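Local coordinates for type IV pilus biogenesis protein PilB (Streptococcus sanguinis, PDB 7B7P) that is a bimodular type IV pilin with a direct role in adhesion, carrying a metal-binding von Willebrand factor A-like module, at residues Tyr327-Arg331 with Leu332-Leu336; Ser338-Ser341 with Ile342-Glu345. All blocks are in the same frame, centred on the assembly; numbering follows the deposited sequence.

Interaction 1: residues Tyr327-Arg331 with Leu332-Leu336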
ATOM      1  N   TYR A 327      19.867 -19.270  13.682  1.00 71.49           N
ATOM      2  CA  TYR A 327      19.831 -18.786  15.048  1.00 66.18           C
ATOM      3  C   TYR A 327      20.832 -19.568  15.892  1.00 67.82           C
ATOM      4  O   TYR A 327      20.992 -20.776  15.715  1.00 70.46           O
ATOM      5  CB  TYR A 327      18.412 -18.930  15.642  1.00 57.82           C
ATOM      6  CG  TYR A 327      18.402 -18.640  17.112  1.00 62.27           C
ATOM      7  CD1 TYR A 327      18.648 -17.355  17.574  1.00 60.66           C
ATOM      8  CD2 TYR A 327      18.227 -19.659  18.052  1.00 62.95           C
ATOM      9  CE1 TYR A 327      18.679 -17.073  18.934  1.00 59.17           C
ATOM     10  CE2 TYR A 327      18.254 -19.383  19.415  1.00 61.60           C
ATOM     11  CZ  TYR A 327      18.477 -18.077  19.837  1.00 61.89           C
ATOM     12  OH  TYR A 327      18.522 -17.773  21.167  1.00 65.93           O
ATOM     13  N   GLU A 328      21.493 -18.877  16.814  1.00 64.72           N
ATOM     14  CA  GLU A 328      22.287 -19.511  17.856  1.00 67.05           C
ATOM     15  C   GLU A 328      22.187 -18.637  19.086  1.00 65.65           C
ATOM     16  O   GLU A 328      22.254 -17.410  18.970  1.00 66.43           O
ATOM     17  CB  GLU A 328      23.781 -19.655  17.496  1.00 70.56           C
ATOM     18  CG  GLU A 328      24.114 -20.400  16.208  1.00 74.47           C
ATOM     19  CD  GLU A 328      25.593 -20.223  15.844  1.00 79.25           C
ATOM     20  OE1 GLU A 328      26.426 -20.314  16.768  1.00 83.42           O
ATOM     21  OE2 GLU A 328      25.918 -19.949  14.666  1.00 81.34           O
ATOM     22  N   TYR A 329      22.072 -19.263  20.259  1.00 63.87           N
ATOM     23  CA  TYR A 329      21.962 -18.480  21.486  1.00 63.78           C
ATOM     24  C   TYR A 329      23.190 -17.587  21.697  1.00 68.25           C
ATOM     25  O   TYR A 329      23.074 -16.479  22.241  1.00 64.77           O
ATOM     26  CB  TYR A 329      21.735 -19.398  22.698  1.00 60.54           C
ATOM     27  CG  TYR A 329      21.756 -18.608  23.988  1.00 67.32           C
ATOM     28  CD1 TYR A 329      20.646 -17.861  24.384  1.00 67.91           C
ATOM     29  CD2 TYR A 329      22.910 -18.545  24.776  1.00 60.23           C
ATOM     30  CE1 TYR A 329      20.673 -17.096  25.545  1.00 62.75           C
ATOM     31  CE2 TYR A 329      22.944 -17.787  25.931  1.00 67.24           C
ATOM     32  CZ  TYR A 329      21.818 -17.066  26.312  1.00 72.22           C
ATOM     33  OH  TYR A 329      21.840 -16.307  27.463  1.00 78.46           O
ATOM     34  N   SER A 330      24.372 -18.033  21.264  1.00 65.01           N
ATOM     35  CA  SER A 330      25.555 -17.207  21.468  1.00 67.77           C
ATOM     36  C   SER A 330      25.527 -15.928  20.634  1.00 64.96           C
ATOM     37  O   SER A 330      26.279 -14.993  20.922  1.00 64.72           O
ATOM     38  CB  SER A 330      26.821 -18.002  21.145  1.00 67.10           C
ATOM     39  OG  SER A 330      26.670 -18.667  19.911  1.00 70.84           O
ATOM     40  N   ARG A 331      24.695 -15.850  19.602  1.00 68.07           N
ATOM     41  CA  ARG A 331      24.679 -14.639  18.794  1.00 66.84           C
ATOM     42  C   ARG A 331      23.564 -13.665  19.186  1.00 64.75           C
ATOM     43  O   ARG A 331      23.378 -12.644  18.509  1.00 64.43           O
ATOM     44  CB  ARG A 331      24.608 -15.025  17.325  1.00 60.60           C
ATOM     45  CG  ARG A 331      25.897 -15.726  16.898  1.00 62.39           C
ATOM     46  CD  ARG A 331      26.055 -15.835  15.403  1.00 54.16           C
ATOM     47  NE  ARG A 331      25.083 -16.750  14.837  1.00 59.56           N
ATOM     48  CZ  ARG A 331      23.938 -16.365  14.257  1.00 67.91           C
ATOM     49  NH1 ARG A 331      23.615 -15.072  14.155  1.00 60.82           N
ATOM     50  NH2 ARG A 331      23.125 -17.266  13.738  1.00 58.90           N
ATOM     51  N   LEU A 332      22.884 -13.911  20.309  1.00 61.03           N
ATOM     52  CA  LEU A 332      21.649 -13.226  20.660  1.00 59.87           C
ATOM     53  C   LEU A 332      21.950 -12.095  21.627  1.00 56.98           C
ATOM     54  O   LEU A 332      22.472 -12.324  22.718  1.00 62.95           O
ATOM     55  CB  LEU A 332      20.638 -14.196  21.283  1.00 57.96           C
ATOM     56  CG  LEU A 332      19.289 -13.589  21.701  1.00 60.93           C
ATOM     57  CD1 LEU A 332      18.462 -13.211  20.478  1.00 60.35           C
ATOM     58  CD2 LEU A 332      18.476 -14.527  22.609  1.00 63.33           C
ATOM     59  N   GLY A 333      21.623 -10.872  21.226  1.00 54.65           N
ATOM     60  CA  GLY A 333      21.510  -9.779  22.178  1.00 59.81           C
ATOM     61  C   GLY A 333      20.063  -9.696  22.630  1.00 61.18           C
ATOM     62  O   GLY A 333      19.146  -9.869  21.834  1.00 60.13           O
ATOM     63  N   TYR A 334      19.859  -9.470  23.930  1.00 63.72           N
ATOM     64  CA  TYR A 334      18.494  -9.376  24.435  1.00 58.87           C
ATOM     65  C   TYR A 334      18.473  -8.799  25.840  1.00 62.58           C
ATOM     66  O   TYR A 334      19.456  -8.876  26.575  1.00 67.73           O
ATOM     67  CB  TYR A 334      17.799 -10.723  24.446  1.00 60.14           C
ATOM     68  CG  TYR A 334      18.380 -11.679  25.441  1.00 62.02           C
ATOM     69  CD1 TYR A 334      19.557 -12.366  25.151  1.00 68.92           C
ATOM     70  CD2 TYR A 334      17.757 -11.918  26.657  1.00 61.88           C
ATOM     71  CE1 TYR A 334      20.111 -13.272  26.054  1.00 69.71           C
ATOM     72  CE2 TYR A 334      18.294 -12.826  27.571  1.00 70.99           C
ATOM     73  CZ  TYR A 334      19.483 -13.498  27.258  1.00 71.71           C
ATOM     74  OH  TYR A 334      20.051 -14.403  28.124  1.00 77.49           O
ATOM     75  N   ASP A 335      17.309  -8.263  26.207  1.00 57.47           N
ATOM     76  CA  ASP A 335      17.038  -7.728  27.538  1.00 61.17           C
ATOM     77  C   ASP A 335      15.629  -8.175  27.938  1.00 64.98           C
ATOM     78  O   ASP A 335      14.630  -7.664  27.408  1.00 62.26           O
ATOM     79  CB  ASP A 335      17.169  -6.210  27.536  1.00 59.02           C
ATOM     80  CG  ASP A 335      16.632  -5.569  28.787  1.00 59.78           C
ATOM     81  OD1 ASP A 335      16.520  -6.275  29.799  1.00 68.73           O
ATOM     82  OD2 ASP A 335      16.370  -4.343  28.773  1.00 63.67           O
ATOM     83  N   LEU A 336      15.543  -9.128  28.869  1.00 62.11           N
ATOM     84  CA  LEU A 336      14.239  -9.658  29.278  1.00 66.48           C
ATOM     85  C   LEU A 336      13.342  -8.605  29.917  1.00 57.30           C
ATOM     86  O   LEU A 336      12.128  -8.757  29.901  1.00 63.02           O
ATOM     87  CB  LEU A 336      14.408 -10.827  30.256  1.00 62.84           C
ATOM     88  CG  LEU A 336      15.161 -12.051  29.726  1.00 72.01           C
ATOM     89  CD1 LEU A 336      15.683 -12.926  30.873  1.00 71.64           C
ATOM     90  CD2 LEU A 336      14.265 -12.843  28.827  1.00 61.62           C
TER
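The phenol oxygens of Tyr329 and Tyr334 meet in a short hydrogen bond, Tyr329 OH to Tyr334 OH 2.7 Å. The two side chains run roughly perpendicular to one another, and each hydroxyl lies near the plane of the other ring, at its edge; behind the oxygens, CE1 of Tyr329 packs on CE1 of Tyr334 at 3.9 Å. Tyrosine suits both places because a phenol sets a polar oxygen on a flat apolar ring, so that one residue bonds and packs. Tyr334 reaches its partner because its CG sits between backbone N and carbonyl carbon (chi1 68°). Tyr329 opens a 3-10 turn, 329-331, that runs into strand 332-335, an inner strand of a four-stranded antiparallel sheet flanked by 289-291 and 311-314. Leu332 N closes the turn on Tyr329 O at 3.2 Å. Leu332, branched and apolar, packs on Tyr327, its CD2 3.6 Å from Tyr327 OH and its CD1 at the ring edge; CD2 is also 4.4 Å from Tyr329 CD1. The Arg331 side chain leads back from the strand. Its NE makes a weak but straight bond to Glu328 OE2 (3.3 Å, 171°), part of a salt bridge, while NH1 binds Val292 O and Asp320, and NH2 Gly326 O.

Interaction 2: residues Ser338-Ser341 with Ile342-Glu345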
ATOM      1  N   SER A 338      13.282  -5.256  29.048  1.00 62.26           N
ATOM      2  CA  SER A 338      13.008  -4.159  28.106  1.00 57.27           C
ATOM      3  C   SER A 338      13.180  -2.784  28.740  1.00 59.20           C
ATOM      4  O   SER A 338      12.360  -1.888  28.541  1.00 60.42           O
ATOM      5  CB  SER A 338      11.612  -4.285  27.486  1.00 57.86           C
ATOM      6  OG  SER A 338      11.351  -5.618  27.051  1.00 62.99           O
ATOM      7  N   ARG A 339      14.274  -2.609  29.484  1.00 62.48           N
ATOM      8  CA  ARG A 339      14.593  -1.355  30.166  1.00 64.76           C
ATOM      9  C   ARG A 339      15.940  -0.740  29.772  1.00 66.51           C
ATOM     10  O   ARG A 339      16.135   0.464  29.972  1.00 71.40           O
ATOM     11  CB  ARG A 339      14.600  -1.579  31.687  1.00 67.44           C
ATOM     12  CG  ARG A 339      15.665  -2.582  32.109  1.00 67.09           C
ATOM     13  CD  ARG A 339      15.657  -2.848  33.594  1.00 72.10           C
ATOM     14  NE  ARG A 339      16.470  -4.023  33.910  1.00 76.54           N
ATOM     15  CZ  ARG A 339      16.757  -4.426  35.146  1.00 77.87           C
ATOM     16  NH1 ARG A 339      16.290  -3.757  36.200  1.00 81.10           N
ATOM     17  NH2 ARG A 339      17.501  -5.505  35.324  1.00 72.60           N
ATOM     18  N   ASP A 340      16.867  -1.518  29.238  1.00 63.70           N
ATOM     19  CA  ASP A 340      18.193  -1.014  28.885  1.00 66.56           C
ATOM     20  C   ASP A 340      18.139  -0.255  27.554  1.00 66.43           C
ATOM     21  O   ASP A 340      17.904  -0.858  26.500  1.00 62.06           O
ATOM     22  CB  ASP A 340      19.158  -2.189  28.815  1.00 63.60           C
ATOM     23  CG  ASP A 340      20.542  -1.778  28.400  1.00 69.50           C
ATOM     24  OD1 ASP A 340      21.201  -1.054  29.178  1.00 73.26           O
ATOM     25  OD2 ASP A 340      20.974  -2.199  27.305  1.00 69.85           O
ATOM     26  N   SER A 341      18.386   1.064  27.605  1.00 60.52           N
ATOM     27  CA  SER A 341      18.304   1.917  26.417  1.00 63.83           C
ATOM     28  C   SER A 341      19.154   1.408  25.256  1.00 64.94           C
ATOM     29  O   SER A 341      18.717   1.465  24.100  1.00 62.97           O
ATOM     30  CB  SER A 341      18.720   3.353  26.759  1.00 67.79           C
ATOM     31  OG  SER A 341      17.584   4.145  27.098  1.00 68.01           O
ATOM     32  N   ILE A 342      20.364   0.907  25.541  1.00 65.29           N
ATOM     33  CA  ILE A 342      21.277   0.467  24.478  1.00 64.57           C
ATOM     34  C   ILE A 342      20.698  -0.716  23.720  1.00 60.57           C
ATOM     35  O   ILE A 342      20.693  -0.748  22.480  1.00 61.92           O
ATOM     36  CB  ILE A 342      22.654   0.105  25.059  1.00 71.24           C
ATOM     37  CG1 ILE A 342      23.366   1.355  25.571  1.00 74.55           C
ATOM     38  CG2 ILE A 342      23.489  -0.615  24.017  1.00 65.31           C
ATOM     39  CD1 ILE A 342      23.871   2.240  24.504  1.00 86.49           C
ATOM     40  N   THR A 343      20.241  -1.732  24.453  1.00 62.57           N
ATOM     41  CA  THR A 343      19.674  -2.903  23.797  1.00 58.05           C
ATOM     42  C   THR A 343      18.477  -2.524  22.933  1.00 57.87           C
ATOM     43  O   THR A 343      18.273  -3.095  21.854  1.00 54.28           O
ATOM     44  CB  THR A 343      19.275  -3.940  24.841  1.00 59.98           C
ATOM     45  OG1 THR A 343      20.359  -4.114  25.758  1.00 66.34           O
ATOM     46  CG2 THR A 343      18.900  -5.278  24.179  1.00 53.61           C
ATOM     47  N   ARG A 344      17.663  -1.572  23.400  1.00 56.88           N
ATOM     48  CA  ARG A 344      16.503  -1.177  22.620  1.00 54.22           C
ATOM     49  C   ARG A 344      16.960  -0.527  21.326  1.00 55.07           C
ATOM     50  O   ARG A 344      16.534  -0.920  20.233  1.00 57.88           O
ATOM     51  CB  ARG A 344      15.604  -0.241  23.444  1.00 52.23           C
ATOM     52  CG  ARG A 344      14.365   0.271  22.691  1.00 59.98           C
ATOM     53  CD  ARG A 344      13.526   1.267  23.503  1.00 54.96           C
ATOM     54  NE  ARG A 344      14.232   2.513  23.795  1.00 53.35           N
ATOM     55  CZ  ARG A 344      14.779   2.796  24.973  1.00 58.32           C
ATOM     56  NH1 ARG A 344      14.713   1.917  25.973  1.00 60.37           N
ATOM     57  NH2 ARG A 344      15.401   3.946  25.155  1.00 55.78           N
ATOM     58  N   GLU A 345      17.879   0.430  21.441  1.00 57.37           N
ATOM     59  CA  GLU A 345      18.493   1.055  20.280  1.00 60.52           C
ATOM     60  C   GLU A 345      19.093   0.018  19.321  1.00 56.35           C
ATOM     61  O   GLU A 345      18.886   0.107  18.107  1.00 57.33           O
ATOM     62  CB  GLU A 345      19.549   2.068  20.749  1.00 56.46           C
ATOM     63  CG  GLU A 345      20.445   2.595  19.630  1.00 66.28           C
ATOM     64  CD  GLU A 345      19.657   3.220  18.460  1.00 67.35           C
ATOM     65  OE1 GLU A 345      18.556   3.784  18.695  1.00 74.26           O
ATOM     66  OE2 GLU A 345      20.144   3.148  17.305  1.00 71.61           O
TER
HETATM   67  O   HOH W   1      13.647  -0.550  26.488  1.00 57.44           O
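Asp340 OD2 receives two hydrogen bonds from Thr343, one from the hydroxyl and one from the backbone amide. Thr343 OG1 donates to the anti lone pair of OD2 at 2.5 Å, while Thr343 N reaches the same oxygen at 3.0 Å from above the carboxylate plane. This is an N-cap: aspartate suits the position because its short side chain can fold back to accept from an amide of the first helical turn, and its negative charge would be expected to interact well with the helix dipole. With CG anti to the backbone N (chi1 178°), the carboxylate swings alongside the start of the helix. Threonine adds a second donor on the same residue, which should limit rotation of the carboxylate.

Behind the cap the regular helical ladder begins. Arg344 N bonds to Asp340 O at 3.2 Å, and Glu345 N to Ser341 O at 3.0 Å and nearly straight (175°). The Arg344 side chain, bent at chi3 (65°), curls back over this first turn. Its guanidinium lays one face over Ser341 O, and NH2 donates to Ser341 OG at 2.9 Å, with the serine oxygen tilted from the guanidinium plane. At the guanidinium edge, Arg344 NH1 gives a hydrogen bond to a water at 2.7 Å, and that water donates weakly to Ser338 O, tying the arginine to the loop before the helix.

Further out, Asp335 OD2 accepts from the backbone amide of Arg339, steadying the loop just before the cap residue. The end of the Glu345 side chain leads off to a salt bridge with Arg386 of helix 380-388. Helix 341-358 follows strand 332-335 after a short loop, in which Asp340 and Arg339 touch Arg311 of strand 311-314, while Arg344 lies against Ile286 and Tyr379 in neighbouring loops.

How the interactions relate
Interactions 1 and 2 lie in series along the chain, their centres 14 Å apart: the first leads into strand 332-335, the second starts the helix that follows. Asp335, at the end of the strand, joins them, its OD2 lying 2.9 Å from Asp340 N in a probable hydrogen bond. Packing adds to this: Thr343, whose hydroxyl bonds to the cap carboxylate, turns its methyl to the strand, with CG2 3.9 Å from both Asp335 CB and Tyr334 C. Ser173 and Asp284, the residues seen to bind magnesium, belong to neither contact, but the side chains of Tyr334 and Arg344 are each about 12 Å from the bound magnesium ion.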